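Activating signal cointegrator 1 complex subunit 2 (Homo sapiens, PDB 6YXQ) binds polyubiquitinated proteins and, as a subunit of the ASCC complex, recruits ASCC3 and ALKBH3 to sites of alkylation damage in DNA. Local coordinates at residues Pro33-Asp38 and Pro77-Trp82; Ala54-Tyr59 and Pro114-Met119; Trp72-Pro77 and Val127-Leu132. All blocks are in the same frame, centred on the assembly; numbering follows the deposited sequence.

Contact 1: residues Pro33-Asp38 and Pro77-Trp82; sequences PEQKAD and PHDKFW
Gln35 reaches across to Asp79 and Lys80 at the start of helix 78-87, in a loose approach of the glutamine amide to the Asp79 carboxylate and to the aliphatic part of Lys80. Its amide carbon CD stands 5.2 Å from Asp79 OD2, the amide and carboxylate planes being 33° apart, and 5.1 Å from Lys80 CG, with the glutamine chain crossing both neighbours at about a right angle. No hydrogen bond joins the two segments. The ionic interaction lies within the helix: Lys80 NZ is 3.2 Å from Asp79 OD2, on the syn lone pair of that oxygen, and the lysine gets there by bending at its last two torsions (chi4 -65°). With an alanine here instead of Asp79, the Lys80 ammonium would probably lose its mate and its bent chain would be free to swing.

The polar patch marks where the loop between strand 25-29 and helix 53-75 runs along the outside of the helical N-terminal part of ASCC2, with Pro77 as N-cap of helix 78-87. Further hydrogen bonds, from Ala37 N to Gln84 and from Lys36 NZ to the Phe87 carbonyl, tie the loop to the same helix, while Asp38 forms a salt bridge with Lys39 of the ASCC3 chain.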
loop_
_atom_site.group_PDB
_atom_site.type_symbol
_atom_site.label_atom_id
_atom_site.label_comp_id
_atom_site.label_asym_id
_atom_site.label_seq_id
_atom_site.Cartn_x
_atom_site.Cartn_y
_atom_site.Cartn_z
ATOM N N PRO B 33 -19.640 9.907 16.573
ATOM C CA PRO B 33 -19.762 10.219 15.135
ATOM C C PRO B 33 -19.596 11.684 14.748
ATOM O O PRO B 33 -18.954 11.958 13.725
ATOM C CB PRO B 33 -21.176 9.721 14.805
ATOM C CG PRO B 33 -21.380 8.585 15.725
ATOM C CD PRO B 33 -20.627 8.894 16.993
ATOM N N GLU B 34 -20.171 12.632 15.493
ATOM C CA GLU B 34 -20.085 14.018 15.045
ATOM C C GLU B 34 -18.889 14.758 15.612
ATOM O O GLU B 34 -18.636 15.893 15.199
ATOM C CB GLU B 34 -21.388 14.768 15.367
ATOM C CG GLU B 34 -22.585 14.097 14.739
ATOM C CD GLU B 34 -23.713 13.876 15.713
ATOM O OE1 GLU B 34 -23.449 13.459 16.860
ATOM O OE2 GLU B 34 -24.874 14.093 15.313
ATOM N N GLN B 35 -18.134 14.147 16.523
ATOM C CA GLN B 35 -16.796 14.660 16.782
ATOM C C GLN B 35 -15.856 14.400 15.606
ATOM O O GLN B 35 -14.832 15.082 15.480
ATOM C CB GLN B 35 -16.205 14.059 18.065
ATOM C CG GLN B 35 -15.312 15.052 18.813
ATOM C CD GLN B 35 -14.237 14.386 19.661
ATOM O OE1 GLN B 35 -14.412 13.269 20.131
ATOM N NE2 GLN B 35 -13.116 15.076 19.854
ATOM N N LYS B 36 -16.183 13.438 14.745
ATOM C CA LYS B 36 -15.427 13.251 13.515
ATOM C C LYS B 36 -15.538 14.495 12.643
ATOM O O LYS B 36 -16.535 15.226 12.682
ATOM C CB LYS B 36 -15.935 12.021 12.748
ATOM C CG LYS B 36 -16.807 12.350 11.533
ATOM C CD LYS B 36 -17.477 11.119 10.931
ATOM C CE LYS B 36 -18.391 11.505 9.771
ATOM N NZ LYS B 36 -19.128 10.338 9.205
ATOM N N ALA B 37 -14.491 14.747 11.863
ATOM C CA ALA B 37 -14.500 15.867 10.937
ATOM C C ALA B 37 -15.296 15.515 9.684
ATOM O O ALA B 37 -15.491 14.346 9.343
ATOM C CB ALA B 37 -13.076 16.271 10.562
ATOM N N ASP B 38 -15.760 16.552 8.994
ATOM C CA ASP B 38 -16.571 16.366 7.801
ATOM C C ASP B 38 -15.739 16.284 6.530
ATOM O O ASP B 38 -16.289 16.441 5.435
ATOM C CB ASP B 38 -17.601 17.493 7.671
ATOM C CG ASP B 38 -18.904 17.019 7.049
ATOM O OD1 ASP B 38 -18.987 16.943 5.804
ATOM O OD2 ASP B 38 -19.844 16.716 7.813
ATOM N N PRO B 77 -4.781 14.983 16.057
ATOM C CA PRO B 77 -4.388 14.418 17.352
ATOM C C PRO B 77 -4.916 13.000 17.520
ATOM O O PRO B 77 -5.725 12.507 16.735
ATOM C CB PRO B 77 -5.024 15.368 18.378
ATOM C CG PRO B 77 -5.561 16.523 17.589
ATOM C CD PRO B 77 -5.801 16.031 16.204
ATOM N N HIS B 78 -4.435 12.347 18.581
ATOM C CA HIS B 78 -4.785 10.948 18.798
ATOM C C HIS B 78 -6.293 10.766 18.906
ATOM O O HIS B 78 -6.860 9.860 18.284
ATOM C CB HIS B 78 -4.083 10.419 20.047
ATOM C CG HIS B 78 -4.337 8.967 20.316
ATOM N ND1 HIS B 78 -5.446 8.517 21.001
ATOM C CD2 HIS B 78 -3.622 7.862 19.994
ATOM C CE1 HIS B 78 -5.404 7.199 21.088
ATOM N NE2 HIS B 78 -4.307 6.777 20.484
ATOM N N ASP B 79 -6.965 11.633 19.664
ATOM C CA ASP B 79 -8.399 11.458 19.874
ATOM C C ASP B 79 -9.174 11.695 18.583
ATOM O O ASP B 79 -10.043 10.897 18.214
ATOM C CB ASP B 79 -8.894 12.385 20.988
ATOM C CG ASP B 79 -8.357 13.799 20.862
ATOM O OD1 ASP B 79 -7.121 13.969 20.813
ATOM O OD2 ASP B 79 -9.177 14.741 20.816
ATOM N N LYS B 80 -8.857 12.775 17.867
ATOM C CA LYS B 80 -9.624 13.121 16.676
ATOM C C LYS B 80 -9.252 12.262 15.472
ATOM O O LYS B 80 -10.116 11.987 14.628
ATOM C CB LYS B 80 -9.458 14.612 16.361
ATOM C CG LYS B 80 -9.708 15.509 17.579
ATOM C CD LYS B 80 -9.295 16.963 17.349
ATOM C CE LYS B 80 -8.602 17.572 18.580
ATOM N NZ LYS B 80 -9.442 17.714 19.802
ATOM N N PHE B 81 -7.996 11.814 15.383
ATOM C CA PHE B 81 -7.610 10.898 14.311
ATOM C C PHE B 81 -8.362 9.582 14.425
ATOM O O PHE B 81 -8.857 9.044 13.427
ATOM C CB PHE B 81 -6.101 10.643 14.340
ATOM C CG PHE B 81 -5.676 9.399 13.598
ATOM C CD1 PHE B 81 -5.527 9.413 12.220
ATOM C CD2 PHE B 81 -5.416 8.219 14.280
ATOM C CE1 PHE B 81 -5.132 8.272 11.533
ATOM C CE2 PHE B 81 -5.027 7.074 13.597
ATOM C CZ PHE B 81 -4.880 7.103 12.222
ATOM N N TRP B 82 -8.446 9.043 15.641
ATOM C CA TRP B 82 -9.141 7.777 15.833
ATOM C C TRP B 82 -10.639 7.929 15.601
ATOM O O TRP B 82 -11.273 7.041 15.016
ATOM C CB TRP B 82 -8.845 7.230 17.228
ATOM C CG TRP B 82 -7.620 6.370 17.261
ATOM C CD1 TRP B 82 -6.413 6.679 17.820
ATOM C CD2 TRP B 82 -7.482 5.060 16.702
ATOM N NE1 TRP B 82 -5.534 5.638 17.646
ATOM C CE2 TRP B 82 -6.165 4.632 16.963
ATOM C CE3 TRP B 82 -8.347 4.203 16.011
ATOM C CZ2 TRP B 82 -5.691 3.385 16.554
ATOM C CZ3 TRP B 82 -7.875 2.966 15.605
ATOM C CH2 TRP B 82 -6.560 2.569 15.878
#

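Contact 2: residues Ala54-Tyr59 and Pro114-Met119; sequences ALVEEY and PEVVDM
Val56 and Val116 touch methyl to methyl, CG1 to CG1 at 3.6 Å, their side chains crossing at about a right angle. One turn along, Tyr59 reaches the same valine: its ring carbon CE2 lies 4.1 Å from Val116 CB, approached obliquely. The phenolic oxygen ends 3.9 Å from CG of Met119, a selenomethionine in this crystal. No hydrogen bond spans the two segments; the valine methyls and the tyrosine ring make apolar packing, with the tyrosine hydroxyl set against the Met119 chain.

These residues follow an i, i+3 pattern on both sides (Val56 and Tyr59, Val116 and Met119), which sets them on the facing sides of two helices running in nearly the same direction. The axes of the segments approach to 10.9 Å at a crossing angle of 24°, with Val56 and Val116 in register. Helices 53-75 and 114-135 thus pair side by side in the mainly helical N-terminal part of ASCC2, separated in sequence by two other helices.

Backbone and torsions position the groups. Tyr59 stretches toward the other helix with CG trans to the backbone N (chi1 156°), and the Val56 carbonyl oxygen sits at the ring's edge, in its plane. Beyond this shell, Pro48 packs on Val56 and Pro47 on Tyr59, Met119 continues onto Ala63, Thr64 and Ala67 of helix 53-75, and Glu57 makes a salt bridge with Lys117 of the ASCC3 chain.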
loop_
_atom_site.group_PDB
_atom_site.type_symbol
_atom_site.label_atom_id
_atom_site.label_comp_id
_atom_site.label_asym_id
_atom_site.label_seq_id
_atom_site.Cartn_x
_atom_site.Cartn_y
_atom_site.Cartn_z
ATOM N N ALA B 54 -3.544 14.100 -20.781
ATOM C CA ALA B 54 -4.887 14.306 -20.242
ATOM C C ALA B 54 -5.196 13.324 -19.116
ATOM O O ALA B 54 -5.773 13.708 -18.091
ATOM C CB ALA B 54 -5.924 14.187 -21.356
ATOM N N LEU B 55 -4.825 12.051 -19.290
ATOM C CA LEU B 55 -5.049 11.051 -18.247
ATOM C C LEU B 55 -4.186 11.324 -17.014
ATOM O O LEU B 55 -4.634 11.130 -15.870
ATOM C CB LEU B 55 -4.755 9.657 -18.802
ATOM C CG LEU B 55 -5.656 9.145 -19.926
ATOM C CD1 LEU B 55 -5.187 7.775 -20.411
ATOM C CD2 LEU B 55 -7.108 9.091 -19.470
ATOM N N VAL B 56 -2.943 11.767 -17.233
ATOM C CA VAL B 56 -2.024 12.027 -16.131
ATOM C C VAL B 56 -2.595 13.083 -15.192
ATOM O O VAL B 56 -2.475 12.973 -13.966
ATOM C CB VAL B 56 -0.645 12.442 -16.673
ATOM C CG1 VAL B 56 0.285 12.823 -15.524
ATOM C CG2 VAL B 56 -0.037 11.317 -17.503
ATOM N N GLU B 57 -3.246 14.115 -15.741
ATOM C CA GLU B 57 -3.729 15.200 -14.888
ATOM C C GLU B 57 -5.010 14.810 -14.157
ATOM O O GLU B 57 -5.264 15.293 -13.043
ATOM C CB GLU B 57 -3.918 16.485 -15.710
ATOM C CG GLU B 57 -5.101 16.557 -16.665
ATOM C CD GLU B 57 -5.257 17.963 -17.219
ATOM O OE1 GLU B 57 -4.203 18.584 -17.481
ATOM O OE2 GLU B 57 -6.399 18.465 -17.359
ATOM N N GLU B 58 -5.827 13.937 -14.760
ATOM C CA GLU B 58 -6.946 13.366 -14.016
ATOM C C GLU B 58 -6.441 12.610 -12.791
ATOM O O GLU B 58 -6.913 12.825 -11.652
ATOM C CB GLU B 58 -7.768 12.439 -14.911
ATOM C CG GLU B 58 -8.226 13.024 -16.249
ATOM C CD GLU B 58 -9.259 12.145 -16.952
ATOM O OE1 GLU B 58 -9.813 11.232 -16.296
ATOM O OE2 GLU B 58 -9.514 12.360 -18.160
ATOM N N TYR B 59 -5.477 11.707 -13.016
ATOM C CA TYR B 59 -4.860 11.010 -11.895
ATOM C C TYR B 59 -4.295 11.999 -10.885
ATOM O O TYR B 59 -4.431 11.797 -9.676
ATOM C CB TYR B 59 -3.757 10.062 -12.375
ATOM C CG TYR B 59 -2.735 9.792 -11.289
ATOM C CD1 TYR B 59 -2.990 8.862 -10.288
ATOM C CD2 TYR B 59 -1.529 10.491 -11.243
ATOM C CE1 TYR B 59 -2.068 8.626 -9.277
ATOM C CE2 TYR B 59 -0.604 10.261 -10.236
ATOM C CZ TYR B 59 -0.881 9.328 -9.256
ATOM O OH TYR B 59 0.029 9.092 -8.254
ATOM N N PRO B 114 8.261 12.940 -13.628
ATOM C CA PRO B 114 8.637 13.006 -12.205
ATOM C C PRO B 114 7.512 13.467 -11.296
ATOM O O PRO B 114 7.534 13.152 -10.099
ATOM C CB PRO B 114 9.817 13.989 -12.199
ATOM C CG PRO B 114 10.383 13.916 -13.579
ATOM C CD PRO B 114 9.202 13.677 -14.488
ATOM N N GLU B 115 6.521 14.188 -11.826
ATOM C CA GLU B 115 5.383 14.604 -11.012
ATOM C C GLU B 115 4.616 13.397 -10.485
ATOM O O GLU B 115 4.301 13.320 -9.291
ATOM C CB GLU B 115 4.460 15.514 -11.825
ATOM C CG GLU B 115 5.186 16.596 -12.614
ATOM C CD GLU B 115 4.586 16.822 -13.992
ATOM O OE1 GLU B 115 5.359 16.970 -14.963
ATOM O OE2 GLU B 115 3.341 16.850 -14.104
ATOM N N VAL B 116 4.317 12.434 -11.360
ATOM C CA VAL B 116 3.584 11.260 -10.900
ATOM C C VAL B 116 4.442 10.434 -9.942
ATOM O O VAL B 116 3.934 9.866 -8.974
ATOM C CB VAL B 116 3.086 10.424 -12.097
ATOM C CG1 VAL B 116 2.453 11.315 -13.149
ATOM C CG2 VAL B 116 4.202 9.597 -12.693
ATOM N N VAL B 117 5.755 10.396 -10.158
ATOM C CA VAL B 117 6.636 9.609 -9.302
ATOM C C VAL B 117 6.703 10.214 -7.908
ATOM O O VAL B 117 6.584 9.509 -6.898
ATOM C CB VAL B 117 8.031 9.504 -9.947
ATOM C CG1 VAL B 117 9.048 8.912 -8.968
ATOM C CG2 VAL B 117 7.950 8.699 -11.241
ATOM N N ASP B 118 6.891 11.535 -7.838
ATOM C CA ASP B 118 6.955 12.221 -6.553
ATOM C C ASP B 118 5.651 12.062 -5.779
ATOM O O ASP B 118 5.657 11.775 -4.574
ATOM C CB ASP B 118 7.272 13.699 -6.783
ATOM C CG ASP B 118 8.670 13.915 -7.343
ATOM O OD1 ASP B 118 9.582 13.130 -7.002
ATOM O OD2 ASP B 118 8.854 14.870 -8.133
HETATM N N MSE B 119 4.528 12.235 -6.462
HETATM C CA MSE B 119 3.222 12.097 -5.856
HETATM C C MSE B 119 2.981 10.663 -5.353
HETATM O O MSE B 119 2.476 10.447 -4.244
HETATM C CB MSE B 119 2.156 12.519 -6.865
HETATM C CG MSE B 119 0.755 12.430 -6.344
HETATM SE SE MSE B 119 0.706 13.255 -4.604
HETATM C CE MSE B 119 -0.895 14.217 -4.812
#

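Contact 3: residues Trp72-Pro77 and Val127-Leu132; sequences WLLALP and VFLTFL
Leu73, Leu74, Leu129 and Thr130 meet without a ring among them, the flat groups standing behind them on each helix. Trp72 carries the CD1 methyl of Leu76 on one face, 3.5 Å above the plane and offset toward the rim, and Arg39 makes a cation-pi contact with it. The Phe131 ring has CG1 of Val127, one turn earlier, at its edge and in its plane, and the Phe128 ring meets Phe172 of its own chain and Phe173 of the ASCC3 chain.

In the interface itself, Leu74 makes contact with two residues of the other helix. Its CD2 methyl reaches Thr130 OG1 at 3.6 Å and CB of Leu129 at 4.0 Å, so one branch touches two successive residues. Leu73 uses its own CD2, which lies 3.9 Å from Thr130 CG2. Thr130 therefore offers a different branch to each leucine, and both leucines cross it at about a right angle. Its hydroxyl stands beside its own backbone N (chi1 -53°) and hydrogen-bonds to the Ser126 carbonyl oxygen of the preceding turn, which satisfies this buried polar group and leaves the contact with Leu74 as plain packing. The backbones come close here, with Leu74 CA 6.7 Å from Thr130 CA.

The contact joins the C-terminal end of helix 53-75 to helix 114-135 in the helical core. Helices 78-87 and 89-101 close over Leu73 through Phe81, Gln84 and Leu91. The ASCC3 chain packs against the pair too, with its Phe166 on Leu74 and its Gly168 on Leu129, while helix 177-190 meets Leu132.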
loop_
_atom_site.group_PDB
_atom_site.type_symbol
_atom_site.label_atom_id
_atom_site.label_comp_id
_atom_site.label_asym_id
_atom_site.label_seq_id
_atom_site.Cartn_x
_atom_site.Cartn_y
_atom_site.Cartn_z
ATOM N N TRP B 72 -3.264 15.788 6.382
ATOM C CA TRP B 72 -4.035 16.371 7.478
ATOM C C TRP B 72 -4.401 15.322 8.522
ATOM O O TRP B 72 -4.372 15.591 9.732
ATOM C CB TRP B 72 -5.290 17.031 6.916
ATOM C CG TRP B 72 -6.365 17.252 7.912
ATOM C CD1 TRP B 72 -6.450 18.271 8.808
ATOM C CD2 TRP B 72 -7.526 16.438 8.115
ATOM N NE1 TRP B 72 -7.592 18.145 9.561
ATOM C CE2 TRP B 72 -8.270 17.025 9.155
ATOM C CE3 TRP B 72 -7.998 15.261 7.532
ATOM C CZ2 TRP B 72 -9.467 16.484 9.615
ATOM C CZ3 TRP B 72 -9.195 14.726 7.986
ATOM C CH2 TRP B 72 -9.912 15.336 9.016
ATOM N N LEU B 73 -4.762 14.122 8.062
ATOM C CA LEU B 73 -5.099 13.025 8.960
ATOM C C LEU B 73 -3.928 12.664 9.866
ATOM O O LEU B 73 -4.116 12.387 11.057
ATOM C CB LEU B 73 -5.525 11.818 8.133
ATOM C CG LEU B 73 -6.154 10.655 8.881
ATOM C CD1 LEU B 73 -7.596 10.988 9.203
ATOM C CD2 LEU B 73 -6.053 9.402 8.040
ATOM N N LEU B 74 -2.714 12.638 9.313
ATOM C CA LEU B 74 -1.539 12.396 10.143
ATOM C C LEU B 74 -1.272 13.565 11.084
ATOM O O LEU B 74 -0.748 13.365 12.186
ATOM C CB LEU B 74 -0.322 12.133 9.262
ATOM C CG LEU B 74 -0.447 10.960 8.292
ATOM C CD1 LEU B 74 0.573 11.078 7.171
ATOM C CD2 LEU B 74 -0.269 9.657 9.029
ATOM N N ALA B 75 -1.617 14.788 10.665
ATOM C CA ALA B 75 -1.450 15.940 11.549
ATOM C C ALA B 75 -2.372 15.866 12.760
ATOM O O ALA B 75 -2.001 16.314 13.849
ATOM C CB ALA B 75 -1.703 17.236 10.777
ATOM N N LEU B 76 -3.573 15.312 12.583
ATOM C CA LEU B 76 -4.606 15.248 13.621
ATOM C C LEU B 76 -4.103 14.687 14.953
ATOM O O LEU B 76 -3.082 13.989 14.996
ATOM C CB LEU B 76 -5.788 14.408 13.131
ATOM C CG LEU B 76 -6.720 15.078 12.124
ATOM C CD1 LEU B 76 -7.736 14.083 11.608
ATOM C CD2 LEU B 76 -7.407 16.276 12.735
ATOM N N PRO B 77 -4.781 14.983 16.057
ATOM C CA PRO B 77 -4.388 14.418 17.352
ATOM C C PRO B 77 -4.916 13.000 17.520
ATOM O O PRO B 77 -5.725 12.507 16.735
ATOM C CB PRO B 77 -5.024 15.368 18.378
ATOM C CG PRO B 77 -5.561 16.523 17.589
ATOM C CD PRO B 77 -5.801 16.031 16.204
ATOM N N VAL B 127 0.449 6.500 3.418
ATOM C CA VAL B 127 -0.390 5.335 3.684
ATOM C C VAL B 127 0.279 4.411 4.692
ATOM O O VAL B 127 -0.367 3.910 5.626
ATOM C CB VAL B 127 -0.707 4.599 2.374
ATOM C CG1 VAL B 127 -1.265 3.222 2.678
ATOM C CG2 VAL B 127 -1.671 5.415 1.527
ATOM N N PHE B 128 1.582 4.163 4.522
ATOM C CA PHE B 128 2.267 3.329 5.504
ATOM C C PHE B 128 2.179 3.931 6.901
ATOM O O PHE B 128 1.959 3.207 7.881
ATOM C CB PHE B 128 3.725 3.117 5.118
ATOM C CG PHE B 128 4.487 2.309 6.116
ATOM C CD1 PHE B 128 4.287 0.944 6.211
ATOM C CD2 PHE B 128 5.386 2.912 6.981
ATOM C CE1 PHE B 128 4.985 0.189 7.144
ATOM C CE2 PHE B 128 6.086 2.163 7.916
ATOM C CZ PHE B 128 5.884 0.801 7.997
ATOM N N LEU B 129 2.338 5.254 7.016
ATOM C CA LEU B 129 2.314 5.862 8.347
ATOM C C LEU B 129 0.920 5.807 8.964
ATOM O O LEU B 129 0.780 5.592 10.175
ATOM C CB LEU B 129 2.823 7.302 8.288
ATOM C CG LEU B 129 4.259 7.450 7.789
ATOM C CD1 LEU B 129 4.419 8.752 7.049
ATOM C CD2 LEU B 129 5.255 7.347 8.930
ATOM N N THR B 130 -0.119 5.997 8.149
ATOM C CA THR B 130 -1.487 5.844 8.639
ATOM C C THR B 130 -1.723 4.438 9.184
ATOM O O THR B 130 -2.289 4.256 10.276
ATOM C CB THR B 130 -2.470 6.151 7.513
ATOM O OG1 THR B 130 -2.164 7.434 6.957
ATOM C CG2 THR B 130 -3.894 6.142 8.031
ATOM N N PHE B 131 -1.297 3.423 8.432
ATOM C CA PHE B 131 -1.519 2.067 8.913
ATOM C C PHE B 131 -0.691 1.772 10.157
ATOM O O PHE B 131 -1.146 1.027 11.031
ATOM C CB PHE B 131 -1.257 1.061 7.794
ATOM C CG PHE B 131 -2.452 0.849 6.923
ATOM C CD1 PHE B 131 -3.507 0.063 7.362
ATOM C CD2 PHE B 131 -2.564 1.494 5.701
ATOM C CE1 PHE B 131 -4.638 -0.111 6.578
ATOM C CE2 PHE B 131 -3.698 1.328 4.910
ATOM C CZ PHE B 131 -4.735 0.523 5.349
ATOM N N LEU B 132 0.496 2.371 10.277
ATOM C CA LEU B 132 1.250 2.268 11.525
ATOM C C LEU B 132 0.461 2.848 12.692
ATOM O O LEU B 132 0.383 2.245 13.774
ATOM C CB LEU B 132 2.586 2.991 11.390
ATOM C CG LEU B 132 3.763 2.436 12.191
ATOM C CD1 LEU B 132 5.000 3.177 11.773
ATOM C CD2 LEU B 132 3.567 2.546 13.692
#

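How the contacts relate
Contacts 2 and 3 hold the same two elements, helices 53-75 and 114-135, at places whose centres are about 23 Å apart. Both are buried and lack hydrogen bonds between their segments, but contact 2 relies on valines and a long tyrosine, whereas contact 3 relies on leucines around a threonine whose hydroxyl bonds within its own helix. Contact 1 lies at the surface and is polar, with charged groups that pair along one helix. It adjoins contact 3, about 13 Å away between centres: the two share Pro77, and Phe81 and Ala37 pack on Leu73 and Trp72. Contact 2 touches neither of the others.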